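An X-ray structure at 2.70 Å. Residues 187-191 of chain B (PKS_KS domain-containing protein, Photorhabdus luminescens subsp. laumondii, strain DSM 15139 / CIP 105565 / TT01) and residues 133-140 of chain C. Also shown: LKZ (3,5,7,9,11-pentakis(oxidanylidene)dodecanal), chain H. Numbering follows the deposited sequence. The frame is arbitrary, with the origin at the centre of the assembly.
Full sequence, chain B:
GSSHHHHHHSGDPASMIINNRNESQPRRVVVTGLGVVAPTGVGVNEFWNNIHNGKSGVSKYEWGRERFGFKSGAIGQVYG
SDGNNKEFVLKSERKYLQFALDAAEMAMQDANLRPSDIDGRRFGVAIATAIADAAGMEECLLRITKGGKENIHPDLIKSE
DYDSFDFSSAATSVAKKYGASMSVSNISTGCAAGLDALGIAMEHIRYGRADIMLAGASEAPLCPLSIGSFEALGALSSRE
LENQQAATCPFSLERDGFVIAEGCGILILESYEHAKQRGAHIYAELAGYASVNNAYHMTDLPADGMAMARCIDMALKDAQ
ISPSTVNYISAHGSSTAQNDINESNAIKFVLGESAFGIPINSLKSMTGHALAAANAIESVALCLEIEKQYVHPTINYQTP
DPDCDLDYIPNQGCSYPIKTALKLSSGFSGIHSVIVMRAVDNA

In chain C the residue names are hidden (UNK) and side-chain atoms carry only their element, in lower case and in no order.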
# COMPACT_ATOMS: atom_id res chain seq x y z
N ILE B 187 1.17 -4.40 -4.14
CA ILE B 187 1.35 -2.99 -3.71
C ILE B 187 0.16 -2.66 -2.81
O ILE B 187 -0.95 -2.94 -3.21
CB ILE B 187 1.45 -2.07 -4.95
CG1 ILE B 187 2.72 -2.38 -5.74
CG2 ILE B 187 1.39 -0.61 -4.55
CD1 ILE B 187 2.84 -1.63 -7.03
N SER B 188 0.42 -2.12 -1.62
CA SER B 188 -0.67 -1.84 -0.65
C SER B 188 -0.73 -0.35 -0.29
O SER B 188 -1.03 -0.06 0.86
CB SER B 188 -0.55 -2.70 0.56
OG SER B 188 0.73 -2.57 1.14
N THR B 189 -0.41 0.53 -1.24
CA THR B 189 -0.41 1.99 -1.00
C THR B 189 -1.82 2.56 -0.84
O THR B 189 -2.14 3.51 -1.56
CB THR B 189 0.31 2.71 -2.14
OG1 THR B 189 -0.13 2.08 -3.35
CG2 THR B 189 1.81 2.61 -2.04
N GLY B 190 -2.62 2.04 0.09
CA GLY B 190 -3.99 2.54 0.32
C GLY B 190 -4.88 2.50 -0.91
O GLY B 190 -5.00 1.44 -1.52
N CYS B 191 -5.49 3.65 -1.21
CA CYS B 191 -6.43 3.86 -2.30
C CYS B 191 -5.76 4.30 -3.58
O CYS B 191 -6.44 4.65 -4.52
CB CYS B 191 -7.42 4.91 -1.82
SG CYS B 191 -8.29 4.11 -0.46
N UNK C 133 -3.08 1.09 11.45
CA UNK C 133 -2.94 -0.33 11.06
C UNK C 133 -2.33 -0.58 9.68
O UNK C 133 -1.46 -1.41 9.59
c UNK C 133 -4.72 -4.88 8.04
c UNK C 133 -4.44 -4.19 9.21
c UNK C 133 -4.25 -1.08 11.27
c UNK C 133 -5.43 -2.79 7.09
c UNK C 133 -5.22 -4.16 6.99
c UNK C 133 -4.64 -2.81 9.34
c UNK C 133 -3.83 -3.60 11.26
c UNK C 133 -5.15 -2.11 8.25
c UNK C 133 -4.24 -2.45 10.67
n UNK C 133 -3.93 -4.64 10.40
N UNK C 134 -2.73 0.17 8.66
CA UNK C 134 -2.32 -0.20 7.28
C UNK C 134 -0.81 -0.15 7.08
O UNK C 134 -0.15 0.71 7.61
c UNK C 134 -3.20 0.45 6.22
c UNK C 134 -2.75 2.30 4.59
c UNK C 134 -2.49 3.62 4.29
c UNK C 134 -2.83 2.84 6.89
c UNK C 134 -2.57 4.16 6.58
c UNK C 134 -2.40 4.54 5.28
c UNK C 134 -2.91 1.89 5.90
N UNK C 135 -0.25 -1.04 6.24
CA UNK C 135 1.17 -1.11 5.98
C UNK C 135 1.78 0.16 5.37
O UNK C 135 2.89 0.47 5.67
c UNK C 135 -0.98 -2.05 5.51
c UNK C 135 1.27 -2.25 4.98
c UNK C 135 0.07 -3.08 5.23
N UNK C 136 0.99 0.94 4.62
CA UNK C 136 1.44 2.17 3.93
C UNK C 136 1.49 3.39 4.85
O UNK C 136 1.64 4.47 4.33
c UNK C 136 0.58 2.43 2.73
N UNK C 137 1.27 3.14 6.13
CA UNK C 137 1.31 4.16 7.19
C UNK C 137 2.73 4.69 7.31
O UNK C 137 2.88 5.88 7.44
c UNK C 137 0.86 3.51 8.46
N UNK C 138 3.71 3.80 7.23
CA UNK C 138 5.13 4.17 7.43
C UNK C 138 5.59 5.17 6.38
O UNK C 138 6.20 6.14 6.75
c UNK C 138 7.65 4.07 8.90
c UNK C 138 7.46 3.06 7.79
c UNK C 138 8.06 1.74 8.19
c UNK C 138 5.99 2.91 7.42
N UNK C 139 5.25 4.92 5.12
CA UNK C 139 5.69 5.81 4.03
C UNK C 139 5.11 7.20 4.22
O UNK C 139 5.84 8.14 4.01
c UNK C 139 5.46 5.15 2.67
o UNK C 139 3.49 3.63 0.86
c UNK C 139 4.23 5.60 1.90
n UNK C 139 4.46 5.13 -0.43
c UNK C 139 4.02 4.71 0.72
N UNK C 140 3.84 7.30 4.61
CA UNK C 140 3.15 8.57 4.83
C UNK C 140 3.70 9.30 6.03
O UNK C 140 3.82 10.50 5.97
C4 LKZ H . -9.01 0.66 8.01
C5 LKZ H . -7.62 0.73 7.43
C6 LKZ H . -7.48 0.45 5.92
C7 LKZ H . -7.11 1.74 5.23
C8 LKZ H . -6.82 1.74 3.72
C10 LKZ H . -8.26 6.05 1.14
C22 LKZ H . -9.18 -0.69 8.67
C11 LKZ H . -9.09 5.12 0.29
O19 LKZ H . -10.31 5.14 0.30
C3 LKZ H . -7.24 5.13 1.78
O23 LKZ H . -6.04 5.37 1.69
C2 LKZ H . -7.76 3.83 2.42
C9 LKZ H . -6.67 3.20 3.29
O20 LKZ H . -5.75 3.86 3.72
O21 LKZ H . -7.10 2.78 5.85
O22 LKZ H . -6.67 0.96 8.14
O24 LKZ H . -8.99 -0.86 9.86
C23 LKZ H . -9.59 -1.82 7.75

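Position 133 of chain C carries ten side-chain atoms, nine carbons and one nitrogen: a single carbon leads into fused five- and six-membered rings, the nitrogen lying in the smaller one. That is tryptophan. W133(C) stays out of reach of the chain B stretch, but its ring meets the bound polyketide at the edge, near the ring plane, with CE3 3.4 Å from LKZ O22.

At position 134 one carbon precedes a six-membered ring made wholly of carbon, with no hydroxyl oxygen on it, so the residue is phenylalanine. CE2 of F134(C) lies 4.4 Å from CA of G190(B), an oblique approach, while LKZ O20 sits over one face of the ring, 3.3 Å from CE2.

Position 135 has three carbons that close a ring onto the backbone nitrogen, which identifies proline. CB of P135(C) rests 3.9 Å from OG of S188(B), a van der Waals contact; the hydroxyl finds its hydrogen bond elsewhere in the structure.

Position 136 bears one carbon, its CB, pointed toward chain B and lying 3.5 Å from O of S188(B) and 3.9 Å from CA of T189(B). It is alanine, and A136(C) occupies the N-cap position.

Position 137 again has a single carbon, far from chain B: alanine. Its N donates to O of F134(C) at 3.2 Å, closing a type I turn that leads into the helix.

Four carbons forked at the second mark position 138 as leucine, since isoleucine would branch at the first; L138(C) is out of reach of the chain B stretch.

Position 139 has three carbons in a row, the third bearing one oxygen and one nitrogen, the amide of glutamine. OE1 of Q139(C) comes within 3.5 Å of CG2 of T189(B).

Position 140 has no side-chain atoms and is glycine, within the helix and clear of chain B.

The contact buries 205 Å² in total and contains no hydrogen bond between the stretches, so it works by packing. A136(C) lies where the backbones are nearest, its CA 5.3 Å from CA of T189(B), and its CB packs against S188(B) and T189(B); P135(C) and Q139(C) add contacts to S188(B) and T189(B). G190(B) has positive phi, which favours glycine, and an ideal CB there would fall 2.7 Å from LKZ O23. Next to it, C191(B) SG is covalently bonded to LKZ C11 at 1.5 Å, and the chain it anchors runs on past F134(C) and W133(C), and both polypeptides border the ligand.

Chain C 133-140: WFPAALQG
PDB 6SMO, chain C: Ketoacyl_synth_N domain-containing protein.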